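Local structure of probable glucarate dehydratase (Mycobacterium smegmatis str. MC2 155, 3VDG) at residues D157-A162 / G322-R327; A354-A359 / V393-T398; E74-T79 / S120-M125; P37-D42 / Y55-V60; N26-T31 / T65-T70. The protein probably dehydrates glucarate or a related acid sugar at a metal-dependent active site of the enolase type. All blocks are in the same frame, centred on the assembly; numbering follows the deposited sequence. Where two conformers were deposited one is given.

Interaction 1. Residues D157-A162 / G322-R327; sequences DLLGGA and GLQRSR
Q324 NE2 is gripped by two oxygens, E140 OE2 and T100 OG1, and the chain they hold meets the loop through its CG, 4.1 Å from L159 CD2. The other methyl of that leucine, L159 CD1, rests on L323 CB at the same distance. R327 does the reaching from the helix. It keeps an extended chain from CG to NE, its first torsion turned away from the main-chain nitrogen (chi1 177°), and its guanidinium slides over the backbone of L159 and G160, so that L159 O stands 3.2 Å above the guanidinium plane of R327 and over its centre. The oxygen lies over the flat face, and its angle to NE is too poor for a hydrogen bond. The N-H groups work in other directions: NH2 bonds Q324 OE1 of the second subunit. At the head of the helix G322 takes the N-cap position, and its carbonyl oxygen accepts from both S326 OG and S326 N. The contact thus ties the loop between helix 131-151 and strand 166-174 to the start of helix 323-336, with L323 wedged between helices 131-151 and 349-360 and the second subunit bonding to G160, G161 and R327.

Interaction 2. Residues A354-A359 / V393-T398; sequences AMVHLA and VQVPAT
Apolar contacts come first, and V356 makes most of them. It points from its helix toward the 393-398 segment, and its two methyls divide the work. CG2 of V356 meets V393, 4.0 Å from its CB. CG1 of V356, anti to the backbone N (chi1 167°), goes the other way along the chain and settles at 3.8 Å from V395 CA and 4.1 Å from P396 CD. One valine therefore spans the end of the strand and the start of the loop that follows it. The second group involves the imidazole of H357, brought against V395 and P396 by its outer atoms: H357 ND1 is 3.7 Å from V395 CG2, and H357 NE2 is 3.8 Å from P396 CD, the proline ring lying obliquely to the histidine side chain. H357 CE1 comes within 3.4 Å of P396 O, a close carbon-to-oxygen approach. The polar business of the ring lies outside the two segments, where NE2 bonds the carbonyl oxygen of L401; that bond probably fixes how the imidazole is turned. Backbone bonds join V393 to V167 and V395 to D165. Helix 349-360 follows strand 339-342 and packs on its M342 and on V167 and F169 of strand 166-174, as helices do outside the (beta/alpha)7-beta barrel of the enolase superfamily; antiparallel strand 392-394 is an addition beside 166-174.

Interaction 3. Residues E74-T79 / S120-M125; sequences ETYADT and SGLAGM
D78 reaches across to the backbone of G121, and G121 N donates to D78 OD2. The bond is modelled at 2.5 Å, shorter than it should be, so its exact length is doubtful. The N-H points well at the oxygen, at 159°, but arrives from above the carboxylate, 72° out of its plane. The same OD2 takes a proton from water 1, again at a doubtfully short distance, and that water accepts from A123 N, so the carboxylate holds the loop directly at G121 and, through the water, less surely at A123. S120 CB lies 3.8 Å from D78 OD2. Next to this polar grip G121, with no side chain, lies directly against Y76: Y76 CB is 3.7 Å from G121 CA, and Y76 CD1 is 3.6 Å from G121 O. Farther out on the ring, Y76 OH and L122 CD2 are 3.7 Å apart. One shell beyond, D78 OD1 is held by R425 N, which probably steadies the group, and S120 OG bonds D118. The side chain of L122 lies about 6 Å from a bound formate, probably from the crystallisation liquor, and about 10 Å from the sodium ion, consistent with a place near the pocket. The contact joins the end of strand 70-75, just where helix 79-92 begins, to the loop leading into helix 131-151, which supplies R134 to pack on both Y76 and L122.

Interaction 4. Residues P37-D42 / Y55-V60; sequences PVAFAD and YALRAV
F40 carries its CG between the backbone N and the carbonyl carbon (chi1 51°), which swings the ring across to A56 and R58 on the facing strand. A56 CB sits over the ring face of F40, 4.0 Å from the centroid, as a CH-pi contact; R58 CG comes in at the edge, in the ring plane, 3.5 Å from F40 CE1. Beyond CG the arginine chain folds twice, at chi2 and chi3, and carries its guanidinium off to a salt bridge with E74 and a hydrogen bond to S351 OG. On the other face of the sheet A39 CB meets L57 CD2 at 3.8 Å, and P37 and A59 both pack on L82 of helix 79-92. Four backbone bonds clip the antiparallel strands together in two hydrogen-bonded pairs, V38 with R58 and F40 with A56. V38 N to R58 O is the shortest at 2.7 Å; A56 N to F40 O is 2.9 Å. In the non-hydrogen-bonded pairs CA-H groups lean on carbonyls, as where A39 CA lies 3.2 Å from A56 O. The chemistry implies a division of labour: main chain and apolar side chains zip the strands, while the one cationic group, on R58, is turned away from the facing strand, to E74 on strand 70-75 and to S351.

Interaction 5. Residues N26-T31 / T65-T70; sequences NRIRIT and TDAGLT
D66 folds its side chain back onto R29. Its CG stands between the backbone N and the carbonyl carbon (chi1 62°), and that puts D66 OD1 where R29 N can donate to it at 3.1 Å, almost straight at 172°, though from above the carboxylate plane. D66 N returns a bond to R29 O at 3.0 Å, so the two residues clasp each other through side chain and main chain. In R29 a chi1 of 59° lays CG 3.5 Å from D66 OD2, and the bend at chi2 turns the rest of the chain so that NE comes alongside. The charged pair itself is loose: R29 NE to D66 OD2 is a long salt bridge of 3.7 Å, and water 4 bridges the same two atoms. R29 NH1 is turned back to I30 O, which further settles the guanidinium, and T31 CG2 lies over one of its faces. Water 3 links R27 O to D66 OD1. On the buried side the conformations serve packing. I28 extends CD1 to A67 CB at 3.6 Å and to L69 CD1 at 3.9 Å. T65 OG1 is placed to donate to L69 O at 2.9 Å, on a lone pair in the carbonyl plane; this bond closes the loop around the type I turn T65-G68. The contact lies at the outer end of the three-stranded sheet, where strand 30-41 starts and the turn joins strands 55-65 and 70-75. Helix 131-151 backs it, with V146 under I28 and T65, and N26 bonds across to G152 and R153 of the second subunit.

How the interactions relate
Interactions 3, 4 and 5 reach the same three-stranded antiparallel sheet, while interactions 1 and 2 belong with the barrel. Interaction 3 is the buried one and combines an aspartate-to-backbone bond with tyrosine packing; it touches interaction 4 through neighbouring strands 55-65 and 70-75. Interaction 4 is regular sheet pairing, and interaction 5, whose centre lies about 28 Å from that of interaction 4, shares strand 30-41 with it but sits near the surface, where waters bridge a loose ion pair. Interactions 1 and 2 pack against each other through L323 and S326 on L358. Interaction 2 is mostly apolar; interaction 1 adds an arginine bonded to the second subunit.

Interaction 1. Residues D157-A162 / G322-R327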
# COMPACT_ATOMS: atom_id res chain seq x y z
N ASP A 157 -9.46 11.54 -2.72
CA ASP A 157 -8.77 11.56 -4.04
C ASP A 157 -7.25 11.38 -3.97
O ASP A 157 -6.60 11.19 -4.99
CB ASP A 157 -9.04 12.88 -4.80
CG ASP A 157 -10.35 12.87 -5.59
OD1 ASP A 157 -11.02 11.81 -5.68
OD2 ASP A 157 -10.72 13.94 -6.14
N LEU A 158 -6.68 11.45 -2.77
CA LEU A 158 -5.25 11.20 -2.61
C LEU A 158 -5.00 9.75 -2.22
O LEU A 158 -3.85 9.34 -2.09
CB LEU A 158 -4.64 12.13 -1.54
CG LEU A 158 -4.97 13.63 -1.68
CD1 LEU A 158 -4.51 14.42 -0.47
CD2 LEU A 158 -4.38 14.15 -2.97
N LEU A 159 -6.07 8.98 -2.02
CA LEU A 159 -5.99 7.58 -1.57
C LEU A 159 -6.55 6.60 -2.62
O LEU A 159 -6.96 5.48 -2.30
CB LEU A 159 -6.76 7.41 -0.24
CG LEU A 159 -6.32 8.35 0.90
CD1 LEU A 159 -7.27 8.27 2.10
CD2 LEU A 159 -4.89 8.04 1.34
N GLY A 160 -6.59 7.04 -3.88
CA GLY A 160 -7.13 6.22 -4.98
C GLY A 160 -8.56 6.55 -5.34
O GLY A 160 -9.15 5.92 -6.22
N GLY A 161 -9.12 7.54 -4.65
CA GLY A 161 -10.48 7.98 -4.91
C GLY A 161 -11.53 7.16 -4.19
O GLY A 161 -11.35 5.96 -3.96
N ALA A 162 -12.63 7.81 -3.84
CA ALA A 162 -13.76 7.15 -3.18
C ALA A 162 -14.26 6.01 -4.05
O ALA A 162 -14.28 6.13 -5.29
CB ALA A 162 -14.89 8.15 -2.94
N GLY A 322 -1.28 6.70 10.04
CA GLY A 322 -1.90 7.68 9.13
C GLY A 322 -2.66 7.01 8.00
O GLY A 322 -2.85 5.79 8.00
N LEU A 323 -3.11 7.79 7.02
CA LEU A 323 -4.07 7.25 6.05
C LEU A 323 -3.44 6.40 4.95
O LEU A 323 -4.01 5.37 4.53
CB LEU A 323 -4.92 8.38 5.46
CG LEU A 323 -5.64 9.31 6.46
CD1 LEU A 323 -6.57 10.29 5.73
CD2 LEU A 323 -6.44 8.55 7.51
N GLN A 324 -2.30 6.84 4.43
CA GLN A 324 -1.63 6.03 3.41
C GLN A 324 -1.18 4.67 3.97
O GLN A 324 -1.31 3.64 3.31
CB GLN A 324 -0.45 6.78 2.82
CG GLN A 324 -0.86 8.10 2.17
CD GLN A 324 0.34 9.00 1.95
OE1 GLN A 324 0.92 8.99 0.87
NE2 GLN A 324 0.77 9.74 3.00
N ARG A 325 -0.63 4.66 5.18
CA ARG A 325 -0.27 3.37 5.78
C ARG A 325 -1.49 2.50 6.10
O ARG A 325 -1.38 1.27 6.10
CB ARG A 325 0.65 3.57 6.98
CG ARG A 325 2.06 3.95 6.50
CD ARG A 325 2.91 4.52 7.63
NE ARG A 325 3.38 3.50 8.56
CZ ARG A 325 4.46 2.74 8.35
NH1 ARG A 325 5.19 2.89 7.26
NH2 ARG A 325 4.82 1.83 9.24
N SER A 326 -2.64 3.13 6.37
CA SER A 326 -3.87 2.35 6.55
C SER A 326 -4.31 1.74 5.22
O SER A 326 -4.83 0.63 5.19
CB SER A 326 -4.99 3.21 7.14
OG SER A 326 -4.67 3.61 8.47
N ARG A 327 -4.13 2.47 4.13
CA ARG A 327 -4.39 1.93 2.80
C ARG A 327 -3.45 0.74 2.52
O ARG A 327 -3.84 -0.25 1.93
CB ARG A 327 -4.20 3.03 1.76
CG ARG A 327 -4.38 2.53 0.33
CD ARG A 327 -4.05 3.62 -0.69
NE ARG A 327 -4.55 3.26 -2.02
CZ ARG A 327 -4.26 3.92 -3.13
NH1 ARG A 327 -4.78 3.51 -4.29
NH2 ARG A 327 -3.46 4.98 -3.07

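Interaction 2. Residues A354-A359 / V393-T398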
# COMPACT_ATOMS: atom_id res chain seq x y z
N ALA A 354 -11.16 12.11 8.94
CA ALA A 354 -10.08 11.30 8.39
C ALA A 354 -10.53 9.84 8.21
O ALA A 354 -10.21 9.21 7.19
CB ALA A 354 -8.85 11.41 9.28
N MET A 355 -11.25 9.30 9.20
CA MET A 355 -11.79 7.95 9.15
C MET A 355 -12.73 7.82 7.95
O MET A 355 -12.71 6.82 7.24
CB MET A 355 -12.56 7.61 10.46
CG MET A 355 -11.71 7.55 11.75
SD MET A 355 -12.68 7.73 13.28
CE MET A 355 -13.47 6.12 13.33
N VAL A 356 -13.55 8.83 7.71
CA VAL A 356 -14.52 8.75 6.63
C VAL A 356 -13.81 8.77 5.26
O VAL A 356 -14.12 7.97 4.40
CB VAL A 356 -15.58 9.87 6.73
CG1 VAL A 356 -16.39 9.96 5.44
CG2 VAL A 356 -16.48 9.63 7.95
N HIS A 357 -12.84 9.66 5.07
CA HIS A 357 -12.12 9.67 3.78
C HIS A 357 -11.40 8.37 3.53
O HIS A 357 -11.40 7.85 2.41
CB HIS A 357 -11.15 10.84 3.69
CG HIS A 357 -11.80 12.16 3.37
ND1 HIS A 357 -12.21 12.50 2.13
CD2 HIS A 357 -12.10 13.26 4.19
CE1 HIS A 357 -12.75 13.73 2.15
NE2 HIS A 357 -12.68 14.20 3.41
N LEU A 358 -10.76 7.84 4.56
CA LEU A 358 -10.06 6.56 4.46
C LEU A 358 -11.02 5.42 4.08
O LEU A 358 -10.80 4.72 3.10
CB LEU A 358 -9.36 6.24 5.79
CG LEU A 358 -8.73 4.84 5.91
CD1 LEU A 358 -7.66 4.62 4.82
CD2 LEU A 358 -8.13 4.65 7.32
N ALA A 359 -12.09 5.26 4.84
CA ALA A 359 -13.03 4.17 4.56
C ALA A 359 -13.70 4.35 3.19
O ALA A 359 -13.95 3.37 2.50
CB ALA A 359 -14.08 4.10 5.65
N VAL A 393 -22.11 8.28 7.17
CA VAL A 393 -21.66 9.66 6.99
C VAL A 393 -21.24 9.82 5.52
O VAL A 393 -20.43 9.03 5.03
CB VAL A 393 -20.43 9.99 7.86
CG1 VAL A 393 -20.01 11.45 7.66
CG2 VAL A 393 -20.73 9.69 9.33
N GLN A 394 -21.79 10.79 4.84
CA GLN A 394 -21.43 11.05 3.47
C GLN A 394 -19.98 11.55 3.37
O GLN A 394 -19.61 12.34 4.15
CB GLN A 394 -22.40 12.06 2.88
CG GLN A 394 -22.13 12.33 1.43
CD GLN A 394 -23.34 12.88 0.67
OE1 GLN A 394 -23.96 13.85 1.08
NE2 GLN A 394 -23.66 12.24 -0.45
N VAL A 395 -19.20 11.07 2.43
CA VAL A 395 -17.80 11.53 2.34
C VAL A 395 -17.82 12.98 1.84
O VAL A 395 -18.51 13.28 0.88
CB VAL A 395 -16.94 10.58 1.46
CG1 VAL A 395 -17.45 10.50 0.04
CG2 VAL A 395 -15.48 11.00 1.47
N PRO A 396 -17.11 13.90 2.53
CA PRO A 396 -17.07 15.29 2.05
C PRO A 396 -16.44 15.36 0.66
O PRO A 396 -15.48 14.63 0.37
CB PRO A 396 -16.16 15.99 3.07
CG PRO A 396 -16.29 15.17 4.33
CD PRO A 396 -16.43 13.74 3.84
N ALA A 397 -16.97 16.23 -0.20
CA ALA A 397 -16.49 16.36 -1.58
C ALA A 397 -15.61 17.60 -1.74
O ALA A 397 -15.02 17.82 -2.80
CB ALA A 397 -17.68 16.42 -2.56
N THR A 398 -15.50 18.38 -0.67
CA THR A 398 -14.73 19.62 -0.70
C THR A 398 -13.22 19.32 -0.67
O THR A 398 -12.83 18.20 -0.35
CB THR A 398 -15.09 20.49 0.52
OG1 THR A 398 -14.98 19.68 1.70
CG2 THR A 398 -16.53 20.98 0.43

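Interaction 3. Residues E74-T79 / S120-M125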
# COMPACT_ATOMS: atom_id res chain seq x y z
N GLU A 74 -5.46 14.76 14.49
CA GLU A 74 -5.97 14.55 15.85
C GLU A 74 -5.40 13.25 16.37
O GLU A 74 -5.30 12.26 15.62
CB GLU A 74 -7.50 14.47 15.84
CG GLU A 74 -8.14 14.26 17.22
CD GLU A 74 -9.64 13.99 17.14
OE1 GLU A 74 -10.31 14.51 16.21
OE2 GLU A 74 -10.17 13.28 18.01
N THR A 75 -5.01 13.25 17.64
CA THR A 75 -4.36 12.08 18.21
C THR A 75 -4.62 12.04 19.72
O THR A 75 -5.42 12.83 20.24
CB THR A 75 -2.85 12.14 17.89
OG1 THR A 75 -2.17 10.98 18.40
CG2 THR A 75 -2.23 13.38 18.49
N TYR A 76 -3.95 11.13 20.43
CA TYR A 76 -4.06 11.04 21.89
C TYR A 76 -3.40 12.23 22.57
O TYR A 76 -2.69 13.00 21.93
CB TYR A 76 -3.39 9.73 22.37
CG TYR A 76 -3.67 8.56 21.44
CD1 TYR A 76 -4.94 7.96 21.42
CD2 TYR A 76 -2.70 8.08 20.56
CE1 TYR A 76 -5.24 6.90 20.55
CE2 TYR A 76 -2.98 7.03 19.68
CZ TYR A 76 -4.24 6.45 19.67
OH TYR A 76 -4.54 5.41 18.81
N ALA A 77 -3.59 12.38 23.89
CA ALA A 77 -3.00 13.51 24.61
C ALA A 77 -2.29 13.14 25.91
O ALA A 77 -2.08 14.02 26.76
CB ALA A 77 -4.05 14.57 24.89
N ASP A 78 -1.91 11.89 26.08
CA ASP A 78 -1.09 11.54 27.25
C ASP A 78 0.17 12.41 27.32
O ASP A 78 0.70 12.82 26.29
CB ASP A 78 -0.70 10.06 27.25
CG ASP A 78 -1.89 9.13 27.56
OD1 ASP A 78 -3.06 9.58 27.58
OD2 ASP A 78 -1.63 7.93 27.79
N THR A 79 0.67 12.67 28.53
CA THR A 79 1.88 13.47 28.74
C THR A 79 3.06 13.15 27.82
O THR A 79 3.61 14.03 27.15
CB THR A 79 2.34 13.33 30.21
OG1 THR A 79 1.29 13.79 31.07
CG2 THR A 79 3.60 14.15 30.46
N SER A 120 0.81 4.15 25.84
CA SER A 120 0.31 5.53 26.02
C SER A 120 -0.84 5.90 25.07
O SER A 120 -0.85 5.51 23.90
CB SER A 120 1.45 6.57 25.96
OG SER A 120 1.96 6.74 24.64
N GLY A 121 -1.81 6.65 25.61
CA GLY A 121 -3.01 7.05 24.87
C GLY A 121 -4.08 5.97 24.84
O GLY A 121 -5.26 6.25 24.55
N LEU A 122 -3.69 4.74 25.15
CA LEU A 122 -4.55 3.56 24.95
C LEU A 122 -4.92 2.81 26.25
O LEU A 122 -5.49 1.71 26.21
CB LEU A 122 -3.89 2.61 23.93
CG LEU A 122 -3.74 3.24 22.53
CD1 LEU A 122 -2.64 2.61 21.67
CD2 LEU A 122 -5.09 3.23 21.81
N ALA A 123 -4.62 3.44 27.39
CA ALA A 123 -4.90 2.91 28.74
C ALA A 123 -4.28 1.53 29.06
O ALA A 123 -4.87 0.74 29.79
CB ALA A 123 -6.40 2.90 29.01
N GLY A 124 -3.09 1.26 28.52
CA GLY A 124 -2.41 -0.01 28.78
C GLY A 124 -3.16 -1.20 28.21
O GLY A 124 -2.70 -2.34 28.30
N MET A 125 -4.32 -0.92 27.62
CA MET A 125 -5.15 -1.93 26.98
C MET A 125 -4.43 -2.51 25.75
O MET A 125 -4.35 -3.72 25.56
CB MET A 125 -6.48 -1.28 26.57
CG MET A 125 -7.69 -2.19 26.53
SD MET A 125 -9.21 -1.38 27.08
CE MET A 125 -8.85 0.34 26.74
O HOH W 1 -3.06 5.99 28.53

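Interaction 4. Residues P37-D42 / Y55-V60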
# COMPACT_ATOMS: atom_id res chain seq x y z
N PRO A 37 -3.89 20.35 23.42
CA PRO A 37 -4.64 19.28 24.09
C PRO A 37 -6.05 19.75 24.47
O PRO A 37 -6.23 20.91 24.85
CB PRO A 37 -3.76 18.93 25.32
CG PRO A 37 -2.81 20.06 25.48
CD PRO A 37 -2.72 20.83 24.19
N VAL A 38 -7.05 18.89 24.31
CA VAL A 38 -8.43 19.22 24.64
C VAL A 38 -9.03 18.11 25.49
O VAL A 38 -8.50 16.99 25.52
CB VAL A 38 -9.28 19.40 23.38
CG1 VAL A 38 -8.73 20.56 22.54
CG2 VAL A 38 -9.31 18.09 22.57
N ALA A 39 -10.13 18.40 26.19
CA ALA A 39 -10.84 17.36 26.96
C ALA A 39 -12.33 17.58 26.77
O ALA A 39 -12.81 18.72 26.72
CB ALA A 39 -10.45 17.41 28.44
N PHE A 40 -13.07 16.49 26.63
CA PHE A 40 -14.50 16.56 26.45
C PHE A 40 -15.18 15.50 27.32
O PHE A 40 -14.60 14.45 27.58
CB PHE A 40 -14.88 16.38 24.97
CG PHE A 40 -14.27 15.16 24.32
CD1 PHE A 40 -12.99 15.20 23.80
CD2 PHE A 40 -15.00 13.99 24.19
CE1 PHE A 40 -12.43 14.09 23.19
CE2 PHE A 40 -14.44 12.86 23.58
CZ PHE A 40 -13.15 12.92 23.08
N ALA A 41 -16.39 15.79 27.77
CA ALA A 41 -17.15 14.92 28.66
C ALA A 41 -17.40 13.54 28.08
O ALA A 41 -17.73 13.38 26.89
CB ALA A 41 -18.48 15.56 29.05
N ASP A 42 -17.26 12.55 28.96
CA ASP A 42 -17.42 11.13 28.59
C ASP A 42 -18.19 10.48 29.74
O ASP A 42 -17.88 10.76 30.90
CB ASP A 42 -16.04 10.49 28.50
CG ASP A 42 -16.02 9.20 27.65
OD1 ASP A 42 -16.97 8.96 26.87
OD2 ASP A 42 -15.02 8.45 27.74
N TYR A 55 -13.66 12.90 31.64
CA TYR A 55 -13.24 13.54 30.39
C TYR A 55 -12.27 12.64 29.63
O TYR A 55 -11.38 12.01 30.21
CB TYR A 55 -12.57 14.89 30.65
CG TYR A 55 -13.49 15.81 31.37
CD1 TYR A 55 -14.35 16.65 30.66
CD2 TYR A 55 -13.56 15.81 32.76
CE1 TYR A 55 -15.22 17.49 31.31
CE2 TYR A 55 -14.44 16.66 33.43
CZ TYR A 55 -15.27 17.48 32.70
OH TYR A 55 -16.14 18.32 33.34
N ALA A 56 -12.46 12.61 28.31
CA ALA A 56 -11.54 11.95 27.40
C ALA A 56 -10.59 13.03 26.87
O ALA A 56 -11.02 14.18 26.69
CB ALA A 56 -12.33 11.33 26.25
N LEU A 57 -9.34 12.67 26.61
CA LEU A 57 -8.32 13.64 26.13
C LEU A 57 -7.94 13.41 24.67
O LEU A 57 -7.80 12.27 24.24
CB LEU A 57 -7.04 13.50 26.96
CG LEU A 57 -7.13 13.53 28.48
CD1 LEU A 57 -5.73 13.34 29.07
CD2 LEU A 57 -7.78 14.80 28.97
N ARG A 58 -7.76 14.48 23.90
CA ARG A 58 -7.19 14.39 22.54
C ARG A 58 -6.25 15.57 22.34
O ARG A 58 -6.29 16.54 23.11
CB ARG A 58 -8.29 14.40 21.46
CG ARG A 58 -9.35 13.32 21.64
CD ARG A 58 -8.82 11.94 21.31
NE ARG A 58 -8.76 11.71 19.86
CZ ARG A 58 -8.33 10.60 19.31
NH1 ARG A 58 -7.90 9.59 20.09
NH2 ARG A 58 -8.31 10.48 17.99
N ALA A 59 -5.36 15.46 21.35
CA ALA A 59 -4.49 16.57 20.97
C ALA A 59 -4.83 16.95 19.54
O ALA A 59 -4.93 16.08 18.67
CB ALA A 59 -3.02 16.19 21.10
N VAL A 60 -5.08 18.23 19.32
CA VAL A 60 -5.35 18.75 17.98
C VAL A 60 -4.06 19.30 17.40
O VAL A 60 -3.35 20.09 18.06
CB VAL A 60 -6.40 19.87 18.05
CG1 VAL A 60 -6.49 20.61 16.70
CG2 VAL A 60 -7.76 19.29 18.45

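Interaction 5. Residues N26-T31 / T65-T70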
# COMPACT_ATOMS: atom_id res chain seq x y z
N ASN A 26 7.39 26.38 -6.64
CA ASN A 26 6.36 25.35 -6.67
C ASN A 26 6.41 24.50 -5.40
O ASN A 26 6.14 23.28 -5.41
CB ASN A 26 6.51 24.47 -7.91
CG ASN A 26 5.31 23.58 -8.13
OD1 ASN A 26 4.19 23.96 -7.78
ND2 ASN A 26 5.53 22.39 -8.69
N ARG A 27 6.73 25.16 -4.29
CA ARG A 27 7.00 24.47 -3.03
C ARG A 27 6.05 24.93 -1.93
O ARG A 27 5.79 26.14 -1.77
CB ARG A 27 8.47 24.72 -2.60
CG ARG A 27 8.84 24.14 -1.23
CD ARG A 27 10.36 24.06 -1.06
NE ARG A 27 10.76 23.60 0.28
CZ ARG A 27 10.84 22.32 0.63
NH1 ARG A 27 10.57 21.35 -0.25
NH2 ARG A 27 11.21 21.99 1.87
N ILE A 28 5.50 23.96 -1.20
CA ILE A 28 4.67 24.27 -0.03
C ILE A 28 5.14 23.40 1.13
O ILE A 28 5.05 22.17 1.10
CB ILE A 28 3.16 24.09 -0.30
CG1 ILE A 28 2.36 24.19 1.02
CG2 ILE A 28 2.88 22.80 -1.07
CD1 ILE A 28 0.88 24.30 0.76
N ARG A 29 5.69 24.04 2.14
CA ARG A 29 6.42 23.33 3.15
C ARG A 29 6.00 23.78 4.55
O ARG A 29 5.39 24.85 4.73
CB ARG A 29 7.93 23.46 2.93
CG ARG A 29 8.45 24.90 2.96
CD ARG A 29 8.77 25.34 4.38
NE ARG A 29 9.45 26.64 4.43
CZ ARG A 29 9.97 27.17 5.52
NH1 ARG A 29 9.91 26.53 6.69
NH2 ARG A 29 10.59 28.34 5.46
N ILE A 30 6.32 22.96 5.52
CA ILE A 30 5.87 23.16 6.89
C ILE A 30 6.69 24.26 7.56
O ILE A 30 7.93 24.25 7.47
CB ILE A 30 6.04 21.84 7.67
CG1 ILE A 30 5.08 20.78 7.10
CG2 ILE A 30 5.84 22.08 9.18
CD1 ILE A 30 5.46 19.34 7.47
N THR A 31 6.01 25.19 8.24
CA THR A 31 6.71 26.23 9.00
C THR A 31 6.63 25.98 10.51
O THR A 31 7.41 26.51 11.28
CB THR A 31 6.16 27.62 8.67
OG1 THR A 31 4.74 27.64 8.89
CG2 THR A 31 6.47 28.01 7.20
N THR A 65 1.92 26.08 7.12
CA THR A 65 2.82 26.04 5.95
C THR A 65 3.16 27.45 5.47
O THR A 65 2.50 28.42 5.83
CB THR A 65 2.17 25.30 4.76
OG1 THR A 65 1.04 26.06 4.31
CG2 THR A 65 1.72 23.89 5.15
N ASP A 66 4.17 27.56 4.60
CA ASP A 66 4.57 28.87 4.10
C ASP A 66 3.60 29.39 3.05
O ASP A 66 3.72 30.53 2.59
CB ASP A 66 6.02 28.85 3.56
CG ASP A 66 6.20 27.90 2.37
OD1 ASP A 66 5.28 27.08 2.08
OD2 ASP A 66 7.25 27.97 1.71
N ALA A 67 2.62 28.57 2.67
CA ALA A 67 1.53 29.02 1.79
C ALA A 67 0.39 29.63 2.61
O ALA A 67 -0.62 30.05 2.06
CB ALA A 67 1.01 27.85 0.96
N GLY A 68 0.53 29.65 3.93
CA GLY A 68 -0.57 30.08 4.79
C GLY A 68 -1.76 29.11 4.83
O GLY A 68 -2.84 29.48 5.24
N LEU A 69 -1.58 27.87 4.38
CA LEU A 69 -2.64 26.87 4.52
C LEU A 69 -2.36 26.04 5.77
O LEU A 69 -1.21 25.73 6.05
CB LEU A 69 -2.69 25.94 3.31
CG LEU A 69 -2.97 26.63 1.98
CD1 LEU A 69 -2.84 25.62 0.85
CD2 LEU A 69 -4.35 27.26 2.01
N THR A 70 -3.39 25.68 6.52
CA THR A 70 -3.18 24.93 7.77
C THR A 70 -3.88 23.58 7.65
O THR A 70 -5.04 23.53 7.26
CB THR A 70 -3.74 25.70 9.00
OG1 THR A 70 -2.93 26.87 9.22
CG2 THR A 70 -3.71 24.84 10.27
O HOH W 2 7.63 28.23 -1.03
O HOH W 3 4.11 27.87 -0.48
O HOH W 4 9.95 28.78 2.52
O HOH W 5 3.44 29.89 8.49